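Local structure of toxin 2A (Paenibacillus larvae, 5URP) at residues K30-W44 and G177-M191. The protein probably transfers ADP-ribose from NAD+ to a host protein, acting as an ADP-ribosyltransferase toxin and virulence factor of a bacterial honeybee pathogen. Sequence-based numbering, arbitrary orientation.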
ATOM      1  N   LYS A  30     -11.914  11.776   5.142  1.00 29.70           N
ATOM      2  CA  LYS A  30     -12.303  11.060   3.932  1.00 29.28           C
ATOM      3  C   LYS A  30     -12.910  11.995   2.889  1.00 31.34           C
ATOM      4  O   LYS A  30     -12.686  11.810   1.691  1.00 30.71           O
ATOM      5  CB  LYS A  30     -13.296   9.959   4.302  1.00 30.16           C
ATOM      6  CG  LYS A  30     -13.244   8.731   3.472  1.00 45.92           C
ATOM      7  CD  LYS A  30     -14.057   7.608   4.093  1.00 52.39           C
ATOM      8  CE  LYS A  30     -13.920   6.332   3.256  1.00 52.85           C
ATOM      9  NZ  LYS A  30     -14.587   5.144   3.857  1.00 54.73           N
ATOM     10  N   GLU A  31     -13.679  13.008   3.309  1.00 36.15           N
ATOM     11  CA  GLU A  31     -14.320  13.861   2.305  1.00 37.84           C
ATOM     12  C   GLU A  31     -13.297  14.716   1.563  1.00 37.35           C
ATOM     13  O   GLU A  31     -13.342  14.812   0.328  1.00 38.14           O
ATOM     14  CB  GLU A  31     -15.412  14.717   2.950  1.00 44.12           C
ATOM     15  CG  GLU A  31     -16.678  13.913   3.235  1.00 61.85           C
ATOM     16  CD  GLU A  31     -17.127  13.081   2.025  1.00 76.59           C
ATOM     17  OE1 GLU A  31     -17.378  13.670   0.949  1.00 84.27           O
ATOM     18  OE2 GLU A  31     -17.193  11.836   2.137  1.00 77.57           O
ATOM     19  N   LYS A  32     -12.331  15.294   2.284  1.00 38.23           N
ATOM     20  CA  LYS A  32     -11.249  16.022   1.622  1.00 38.15           C
ATOM     21  C   LYS A  32     -10.420  15.107   0.721  1.00 35.09           C
ATOM     22  O   LYS A  32     -10.067  15.490  -0.405  1.00 36.35           O
ATOM     23  CB  LYS A  32     -10.343  16.690   2.657  1.00 44.74           C
ATOM     24  CG  LYS A  32     -10.790  18.083   3.105  1.00 61.03           C
ATOM     25  CD  LYS A  32      -9.810  18.693   4.116  1.00 67.93           C
ATOM     26  CE  LYS A  32      -8.419  18.978   3.524  1.00 70.40           C
ATOM     27  NZ  LYS A  32      -8.407  20.128   2.562  1.00 75.26           N
ATOM     28  N   ALA A  33     -10.090  13.904   1.206  1.00 30.21           N
ATOM     29  CA  ALA A  33      -9.252  12.975   0.451  1.00 28.05           C
ATOM     30  C   ALA A  33      -9.923  12.577  -0.856  1.00 28.90           C
ATOM     31  O   ALA A  33      -9.281  12.531  -1.912  1.00 28.27           O
ATOM     32  CB  ALA A  33      -8.970  11.728   1.294  1.00 27.22           C
ATOM     33  N   LYS A  34     -11.220  12.304  -0.800  1.00 32.45           N
ATOM     34  CA  LYS A  34     -11.961  11.874  -1.974  1.00 33.64           C
ATOM     35  C   LYS A  34     -11.939  12.945  -3.070  1.00 40.00           C
ATOM     36  O   LYS A  34     -11.753  12.632  -4.253  1.00 39.04           O
ATOM     37  CB  LYS A  34     -13.372  11.528  -1.535  1.00 35.64           C
ATOM     38  CG  LYS A  34     -14.088  10.472  -2.310  1.00 47.01           C
ATOM     39  CD  LYS A  34     -15.313  10.015  -1.513  1.00 45.97           C
ATOM     40  CE  LYS A  34     -16.555   9.876  -2.384  1.00 53.97           C
ATOM     41  NZ  LYS A  34     -16.504   8.695  -3.294  1.00 59.11           N
ATOM     42  N   LYS A  35     -12.100  14.219  -2.698  1.00 36.69           N
ATOM     43  CA  LYS A  35     -12.071  15.289  -3.699  1.00 41.60           C
ATOM     44  C   LYS A  35     -10.715  15.381  -4.396  1.00 37.49           C
ATOM     45  O   LYS A  35     -10.647  15.613  -5.618  1.00 36.26           O
ATOM     46  CB  LYS A  35     -12.413  16.628  -3.039  1.00 56.26           C
ATOM     47  CG  LYS A  35     -12.166  17.859  -3.930  1.00 65.63           C
ATOM     48  CD  LYS A  35     -12.802  19.134  -3.348  1.00 65.64           C
ATOM     49  CE  LYS A  35     -12.730  20.295  -4.339  1.00 63.26           C
ATOM     50  NZ  LYS A  35     -13.375  19.977  -5.664  1.00 64.33           N
ATOM     51  N   TRP A  36      -9.625  15.260  -3.629  1.00 37.52           N
ATOM     52  CA  TRP A  36      -8.278  15.331  -4.188  1.00 36.04           C
ATOM     53  C   TRP A  36      -8.015  14.148  -5.096  1.00 38.95           C
ATOM     54  O   TRP A  36      -7.505  14.306  -6.217  1.00 37.69           O
ATOM     55  CB  TRP A  36      -7.252  15.369  -3.060  1.00 35.54           C
ATOM     56  CG  TRP A  36      -5.831  15.415  -3.506  1.00 36.09           C
ATOM     57  CD1 TRP A  36      -5.060  16.539  -3.671  1.00 39.21           C
ATOM     58  CD2 TRP A  36      -4.986  14.301  -3.836  1.00 34.16           C
ATOM     59  NE1 TRP A  36      -3.795  16.191  -4.075  1.00 38.63           N
ATOM     60  CE2 TRP A  36      -3.721  14.831  -4.196  1.00 38.74           C
ATOM     61  CE3 TRP A  36      -5.173  12.916  -3.871  1.00 34.58           C
ATOM     62  CZ2 TRP A  36      -2.654  14.022  -4.575  1.00 37.49           C
ATOM     63  CZ3 TRP A  36      -4.115  12.114  -4.259  1.00 35.82           C
ATOM     64  CH2 TRP A  36      -2.870  12.666  -4.591  1.00 35.08           C
ATOM     65  N   GLY A  37      -8.372  12.950  -4.632  1.00 30.43           N
ATOM     66  CA  GLY A  37      -8.097  11.759  -5.417  1.00 30.37           C
ATOM     67  C   GLY A  37      -8.853  11.746  -6.730  1.00 32.47           C
ATOM     68  O   GLY A  37      -8.316  11.342  -7.764  1.00 30.87           O
ATOM     69  N   LYS A  38     -10.104  12.202  -6.711  1.00 35.82           N
ATOM     70  CA  LYS A  38     -10.901  12.223  -7.934  1.00 39.76           C
ATOM     71  C   LYS A  38     -10.299  13.135  -9.000  1.00 43.83           C
ATOM     72  O   LYS A  38     -10.450  12.865 -10.192  1.00 43.54           O
ATOM     73  CB  LYS A  38     -12.324  12.653  -7.633  1.00 41.14           C
ATOM     74  CG  LYS A  38     -13.142  11.598  -6.940  1.00 45.15           C
ATOM     75  CD  LYS A  38     -14.525  12.116  -6.647  1.00 52.97           C
ATOM     76  CE  LYS A  38     -15.372  11.100  -5.913  1.00 61.53           C
ATOM     77  NZ  LYS A  38     -16.622  11.708  -5.384  1.00 68.19           N
ATOM     78  N   LYS A  39      -9.616  14.209  -8.597  1.00 41.63           N
ATOM     79  CA  LYS A  39      -8.932  15.062  -9.570  1.00 40.63           C
ATOM     80  C   LYS A  39      -7.782  14.321 -10.234  1.00 39.58           C
ATOM     81  O   LYS A  39      -7.554  14.470 -11.440  1.00 38.17           O
ATOM     82  CB  LYS A  39      -8.414  16.323  -8.887  1.00 45.99           C
ATOM     83  CG  LYS A  39      -9.501  17.297  -8.509  1.00 56.98           C
ATOM     84  CD  LYS A  39      -8.893  18.496  -7.833  1.00 59.80           C
ATOM     85  CE  LYS A  39      -9.943  19.358  -7.176  1.00 63.42           C
ATOM     86  NZ  LYS A  39      -9.498  20.792  -7.218  1.00 59.73           N
ATOM     87  N   GLU A  40      -7.035  13.539  -9.456  1.00 38.60           N
ATOM     88  CA  GLU A  40      -5.995  12.696 -10.026  1.00 39.98           C
ATOM     89  C   GLU A  40      -6.603  11.629 -10.939  1.00 38.76           C
ATOM     90  O   GLU A  40      -6.096  11.399 -12.047  1.00 35.75           O
ATOM     91  CB  GLU A  40      -5.150  12.087  -8.891  1.00 34.25           C
ATOM     92  CG  GLU A  40      -4.276  13.139  -8.110  1.00 34.45           C
ATOM     93  CD  GLU A  40      -2.844  13.355  -8.692  1.00 43.64           C
ATOM     94  OE1 GLU A  40      -2.329  12.449  -9.377  1.00 29.70           O
ATOM     95  OE2 GLU A  40      -2.220  14.416  -8.425  1.00 39.44           O
ATOM     96  N   TYR A  41      -7.716  10.997 -10.514  1.00 29.41           N
ATOM     97  CA  TYR A  41      -8.335   9.956 -11.341  1.00 33.59           C
ATOM     98  C   TYR A  41      -8.902  10.549 -12.625  1.00 35.18           C
ATOM     99  O   TYR A  41      -8.809   9.931 -13.692  1.00 32.56           O
ATOM    100  CB  TYR A  41      -9.450   9.190 -10.591  1.00 31.29           C
ATOM    101  CG  TYR A  41     -10.092   8.131 -11.483  1.00 30.80           C
ATOM    102  CD1 TYR A  41      -9.421   6.961 -11.775  1.00 29.94           C
ATOM    103  CD2 TYR A  41     -11.325   8.336 -12.100  1.00 33.21           C
ATOM    104  CE1 TYR A  41      -9.940   6.016 -12.632  1.00 30.40           C
ATOM    105  CE2 TYR A  41     -11.878   7.366 -12.958  1.00 33.97           C
ATOM    106  CZ  TYR A  41     -11.158   6.218 -13.229  1.00 36.33           C
ATOM    107  OH  TYR A  41     -11.628   5.246 -14.094  1.00 37.84           O
ATOM    108  N   SER A  42      -9.505  11.737 -12.537  1.00 37.00           N
ATOM    109  CA  SER A  42     -10.127  12.334 -13.711  1.00 39.81           C
ATOM    110  C   SER A  42      -9.118  12.484 -14.840  1.00 37.21           C
ATOM    111  O   SER A  42      -9.452  12.294 -16.016  1.00 39.42           O
ATOM    112  CB  SER A  42     -10.737  13.683 -13.338  1.00 47.97           C
ATOM    113  OG  SER A  42     -11.340  14.282 -14.462  1.00 68.40           O
ATOM    114  N   LYS A  43      -7.884  12.840 -14.513  1.00 38.42           N
ATOM    115  CA  LYS A  43      -6.893  13.004 -15.571  1.00 40.24           C
ATOM    116  C   LYS A  43      -6.401  11.646 -16.056  1.00 37.65           C
ATOM    117  O   LYS A  43      -6.246  11.424 -17.260  1.00 39.85           O
ATOM    118  CB  LYS A  43      -5.745  13.886 -15.066  1.00 38.74           C
ATOM    119  CG  LYS A  43      -6.204  15.294 -14.719  1.00 38.68           C
ATOM    120  CD  LYS A  43      -5.066  16.194 -14.258  1.00 44.46           C
ATOM    121  CE  LYS A  43      -5.553  17.619 -14.023  1.00 52.58           C
ATOM    122  NZ  LYS A  43      -4.460  18.541 -13.591  1.00 57.94           N
ATOM    123  N   TRP A  44      -6.219  10.710 -15.133  1.00 32.34           N
ATOM    124  CA  TRP A  44      -5.754   9.374 -15.480  1.00 34.08           C
ATOM    125  C   TRP A  44      -6.737   8.650 -16.389  1.00 36.04           C
ATOM    126  O   TRP A  44      -6.331   7.943 -17.322  1.00 32.68           O
ATOM    127  CB  TRP A  44      -5.552   8.599 -14.186  1.00 33.18           C
ATOM    128  CG  TRP A  44      -4.902   7.278 -14.276  1.00 25.88           C
ATOM    129  CD1 TRP A  44      -4.004   6.848 -15.230  1.00 27.46           C
ATOM    130  CD2 TRP A  44      -5.036   6.217 -13.343  1.00 25.15           C
ATOM    131  NE1 TRP A  44      -3.591   5.583 -14.926  1.00 23.16           N
ATOM    132  CE2 TRP A  44      -4.227   5.156 -13.786  1.00 22.81           C
ATOM    133  CE3 TRP A  44      -5.786   6.044 -12.166  1.00 25.40           C
ATOM    134  CZ2 TRP A  44      -4.115   3.967 -13.087  1.00 21.84           C
ATOM    135  CZ3 TRP A  44      -5.693   4.850 -11.478  1.00 24.97           C
ATOM    136  CH2 TRP A  44      -4.874   3.808 -11.947  1.00 23.68           C
ATOM    137  N   GLY A 177      -1.832   5.540  -8.500  1.00 20.82           N
ATOM    138  CA  GLY A 177      -3.106   5.757  -9.143  1.00 21.05           C
ATOM    139  C   GLY A 177      -4.227   5.705  -8.144  1.00 23.52           C
ATOM    140  O   GLY A 177      -4.289   4.760  -7.351  1.00 22.57           O
ATOM    141  N   TYR A 178      -5.126   6.676  -8.205  1.00 21.76           N
ATOM    142  CA  TYR A 178      -6.286   6.703  -7.319  1.00 23.56           C
ATOM    143  C   TYR A 178      -7.359   5.851  -7.979  1.00 23.07           C
ATOM    144  O   TYR A 178      -7.946   6.268  -8.976  1.00 22.79           O
ATOM    145  CB  TYR A 178      -6.773   8.127  -7.113  1.00 22.35           C
ATOM    146  CG  TYR A 178      -7.941   8.214  -6.174  1.00 23.09           C
ATOM    147  CD1 TYR A 178      -7.777   7.933  -4.824  1.00 22.33           C
ATOM    148  CD2 TYR A 178      -9.198   8.570  -6.627  1.00 22.35           C
ATOM    149  CE1 TYR A 178      -8.858   8.017  -3.926  1.00 22.92           C
ATOM    150  CE2 TYR A 178     -10.298   8.650  -5.735  1.00 22.43           C
ATOM    151  CZ  TYR A 178     -10.101   8.378  -4.395  1.00 21.97           C
ATOM    152  OH  TYR A 178     -11.176   8.478  -3.536  1.00 24.67           O
ATOM    153  N   VAL A 179      -7.622   4.659  -7.425  1.00 19.69           N
ATOM    154  CA  VAL A 179      -8.485   3.701  -8.099  1.00 20.05           C
ATOM    155  C   VAL A 179      -9.891   3.617  -7.502  1.00 19.97           C
ATOM    156  O   VAL A 179     -10.703   2.861  -8.031  1.00 21.89           O
ATOM    157  CB  VAL A 179      -7.845   2.293  -8.139  1.00 19.83           C
ATOM    158  CG1 VAL A 179      -6.495   2.303  -8.904  1.00 20.08           C
ATOM    159  CG2 VAL A 179      -7.665   1.713  -6.744  1.00 20.20           C
ATOM    160  N   ASP A 180     -10.209   4.390  -6.466  1.00 22.87           N
ATOM    161  CA  ASP A 180     -11.519   4.263  -5.820  1.00 21.85           C
ATOM    162  C   ASP A 180     -12.697   4.377  -6.780  1.00 23.55           C
ATOM    163  O   ASP A 180     -13.700   3.672  -6.576  1.00 23.85           O
ATOM    164  CB  ASP A 180     -11.640   5.327  -4.717  1.00 22.51           C
ATOM    165  CG  ASP A 180     -12.826   5.072  -3.796  1.00 21.33           C
ATOM    166  OD1 ASP A 180     -12.675   4.225  -2.895  1.00 21.83           O
ATOM    167  OD2 ASP A 180     -13.875   5.730  -3.988  1.00 23.92           O
ATOM    168  N   PRO A 181     -12.672   5.235  -7.805  1.00 23.42           N
ATOM    169  CA  PRO A 181     -13.853   5.349  -8.668  1.00 26.69           C
ATOM    170  C   PRO A 181     -14.153   4.106  -9.487  1.00 27.72           C
ATOM    171  O   PRO A 181     -15.288   3.981  -9.975  1.00 27.69           O
ATOM    172  CB  PRO A 181     -13.522   6.555  -9.556  1.00 27.58           C
ATOM    173  CG  PRO A 181     -12.540   7.362  -8.743  1.00 26.88           C
ATOM    174  CD  PRO A 181     -11.697   6.318  -8.060  1.00 26.78           C
ATOM    175  N   ILE A 182     -13.195   3.185  -9.653  1.00 23.35           N
ATOM    176  CA  ILE A 182     -13.446   1.916 -10.337  1.00 23.49           C
ATOM    177  C   ILE A 182     -13.149   0.717  -9.449  1.00 24.03           C
ATOM    178  O   ILE A 182     -13.220  -0.425  -9.907  1.00 23.19           O
ATOM    179  CB  ILE A 182     -12.681   1.811 -11.674  1.00 23.57           C
ATOM    180  CG1 ILE A 182     -11.159   1.907 -11.463  1.00 25.25           C
ATOM    181  CG2 ILE A 182     -13.187   2.864 -12.661  1.00 26.45           C
ATOM    182  CD1 ILE A 182     -10.352   1.570 -12.743  1.00 27.35           C
ATOM    183  N   SER A 183     -12.945   0.941  -8.160  1.00 23.09           N
ATOM    184  CA  SER A 183     -12.650  -0.153  -7.265  1.00 21.93           C
ATOM    185  C   SER A 183     -13.909  -0.968  -7.020  1.00 22.38           C
ATOM    186  O   SER A 183     -15.020  -0.447  -7.031  1.00 23.57           O
ATOM    187  CB  SER A 183     -12.164   0.359  -5.918  1.00 22.19           C
ATOM    188  OG  SER A 183     -11.961  -0.750  -5.050  1.00 22.17           O
ATOM    189  N   TYR A 184     -13.696  -2.244  -6.768  1.00 22.74           N
ATOM    190  CA  TYR A 184     -14.774  -3.118  -6.320  1.00 23.57           C
ATOM    191  C   TYR A 184     -15.262  -2.759  -4.917  1.00 22.70           C
ATOM    192  O   TYR A 184     -16.386  -3.162  -4.538  1.00 23.24           O
ATOM    193  CB  TYR A 184     -14.281  -4.555  -6.370  1.00 23.21           C
ATOM    194  CG  TYR A 184     -15.380  -5.562  -6.179  1.00 24.02           C
ATOM    195  CD1 TYR A 184     -16.194  -5.911  -7.224  1.00 25.16           C
ATOM    196  CD2 TYR A 184     -15.613  -6.150  -4.944  1.00 24.48           C
ATOM    197  CE1 TYR A 184     -17.233  -6.844  -7.053  1.00 26.66           C
ATOM    198  CE2 TYR A 184     -16.637  -7.058  -4.749  1.00 25.80           C
ATOM    199  CZ  TYR A 184     -17.449  -7.411  -5.804  1.00 27.00           C
ATOM    200  OH  TYR A 184     -18.462  -8.314  -5.659  1.00 28.67           O
ATOM    201  N   TYR A 185     -14.441  -2.049  -4.130  1.00 23.52           N
ATOM    202  CA  TYR A 185     -14.753  -1.639  -2.758  1.00 23.28           C
ATOM    203  C   TYR A 185     -14.664  -0.120  -2.647  1.00 22.96           C
ATOM    204  O   TYR A 185     -13.729   0.429  -2.040  1.00 23.57           O
ATOM    205  CB  TYR A 185     -13.814  -2.311  -1.764  1.00 24.32           C
ATOM    206  CG  TYR A 185     -13.907  -3.812  -1.741  1.00 23.90           C
ATOM    207  CD1 TYR A 185     -14.973  -4.442  -1.145  1.00 25.60           C
ATOM    208  CD2 TYR A 185     -12.921  -4.615  -2.315  1.00 23.19           C
ATOM    209  CE1 TYR A 185     -15.071  -5.816  -1.112  1.00 28.52           C
ATOM    210  CE2 TYR A 185     -12.999  -5.985  -2.257  1.00 26.81           C
ATOM    211  CZ  TYR A 185     -14.079  -6.586  -1.669  1.00 28.79           C
ATOM    212  OH  TYR A 185     -14.222  -7.967  -1.584  1.00 31.37           O
ATOM    213  N   PRO A 186     -15.607   0.591  -3.248  1.00 23.92           N
ATOM    214  CA  PRO A 186     -15.629   2.049  -3.114  1.00 24.95           C
ATOM    215  C   PRO A 186     -15.723   2.461  -1.651  1.00 25.06           C
ATOM    216  O   PRO A 186     -16.473   1.880  -0.863  1.00 25.40           O
ATOM    217  CB  PRO A 186     -16.874   2.462  -3.909  1.00 28.29           C
ATOM    218  CG  PRO A 186     -17.724   1.223  -3.982  1.00 28.60           C
ATOM    219  CD  PRO A 186     -16.733   0.096  -4.056  1.00 28.66           C
ATOM    220  N   GLY A 187     -14.959   3.485  -1.298  1.00 24.05           N
ATOM    221  CA  GLY A 187     -14.796   3.933   0.061  1.00 27.53           C
ATOM    222  C   GLY A 187     -13.456   3.587   0.662  1.00 25.00           C
ATOM    223  O   GLY A 187     -13.098   4.158   1.701  1.00 24.52           O
ATOM    224  N   GLN A 188     -12.681   2.694   0.034  1.00 22.95           N
ATOM    225  CA  GLN A 188     -11.362   2.380   0.549  1.00 21.24           C
ATOM    226  C   GLN A 188     -10.362   3.487   0.240  1.00 21.05           C
ATOM    227  O   GLN A 188      -9.306   3.538   0.878  1.00 22.42           O
ATOM    228  CB  GLN A 188     -10.854   1.059  -0.020  1.00 22.75           C
ATOM    229  CG  GLN A 188     -11.670  -0.132   0.503  1.00 25.83           C
ATOM    230  CD  GLN A 188     -11.059  -1.464   0.168  1.00 25.45           C
ATOM    231  OE1 GLN A 188     -10.382  -1.629  -0.839  1.00 25.35           O
ATOM    232  NE2 GLN A 188     -11.345  -2.457   1.005  1.00 27.00           N
ATOM    233  N   LEU A 189     -10.708   4.373  -0.691  1.00 21.06           N
ATOM    234  CA  LEU A 189      -9.870   5.514  -1.098  1.00 21.61           C
ATOM    235  C   LEU A 189      -8.452   5.051  -1.457  1.00 20.49           C
ATOM    236  O   LEU A 189      -7.453   5.625  -1.021  1.00 20.55           O
ATOM    237  CB  LEU A 189      -9.814   6.614  -0.038  1.00 22.55           C
ATOM    238  CG  LEU A 189     -11.137   7.173   0.491  1.00 26.37           C
ATOM    239  CD1 LEU A 189     -10.913   8.547   1.097  1.00 25.86           C
ATOM    240  CD2 LEU A 189     -12.248   7.180  -0.532  1.00 30.94           C
ATOM    241  N   GLU A 190      -8.386   4.004  -2.259  1.00 21.09           N
ATOM    242  CA  GLU A 190      -7.130   3.309  -2.524  1.00 20.82           C
ATOM    243  C   GLU A 190      -6.244   4.065  -3.517  1.00 20.16           C
ATOM    244  O   GLU A 190      -6.702   4.488  -4.586  1.00 22.18           O
ATOM    245  CB  GLU A 190      -7.394   1.907  -3.058  1.00 19.82           C
ATOM    246  CG  GLU A 190      -6.119   1.148  -3.377  1.00 21.60           C
ATOM    247  CD  GLU A 190      -6.309  -0.304  -3.778  1.00 25.21           C
ATOM    248  OE1 GLU A 190      -7.390  -0.898  -3.547  1.00 24.14           O
ATOM    249  OE2 GLU A 190      -5.340  -0.860  -4.333  1.00 24.66           O
ATOM    250  N   MET A 191      -4.980   4.201  -3.145  1.00 19.80           N
ATOM    251  CA  MET A 191      -3.903   4.620  -4.041  1.00 20.89           C
ATOM    252  C   MET A 191      -3.087   3.365  -4.330  1.00 20.43           C
ATOM    253  O   MET A 191      -2.540   2.743  -3.408  1.00 20.06           O
ATOM    254  CB  MET A 191      -3.024   5.705  -3.413  1.00 22.09           C
ATOM    255  CG  MET A 191      -3.698   7.002  -3.137  1.00 23.52           C
ATOM    256  SD  MET A 191      -4.153   7.912  -4.624  1.00 28.19           S
ATOM    257  CE  MET A 191      -2.565   8.164  -5.363  1.00 27.50           C
TER
HETATM  258  O   HOH W   1     -13.592   8.307  -4.886  1.00 32.29           O
HETATM  259  O   HOH W   2     -15.965   6.370  -2.432  1.00 46.08           O
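Tyr178 lays its ring flat against helix 30-44 at Gly37, whose CA stands 3.6 Å from the ring centroid in a CH-pi contact; with no side chain, Gly37 lets the ring reach the backbone. CG of Tyr178 is anti to its N (chi1 -178°), which brings the ring over Gly37 while Asp180 N lies over the opposite face. Further along the helix, Pro181 CB sits over one face of the Tyr41 ring, toward its rim, and Gly177 CA lies over the six-membered ring of Trp44. Val179 CG1 meets the edge of that indole, whose NE1 is tied to Ala91 O.

Among the aliphatic contacts, Leu189 CD1 reaches Ala33 CB at 3.7 Å.

Lys34 NZ and Asp180 OD2, 4.0 Å apart, are beyond a salt bridge but linked through water. Two waters donate to OD2; one also bonds Tyr178 OH at 2.8 Å and Lys34 NZ weakly. Asp180 OD1 accepts two backbone N-H groups of its own loop, Gly187 N on its syn lone pair and Leu189 N from above the carboxylate plane.

Apolar packing thus joins the helix to both ends of a loop that Asp180 braces internally; Gln188 and Glu190 are spaced as in the Q-x-E motif of C3-like ADP-ribosyltransferases, consistent with an ARTT loop.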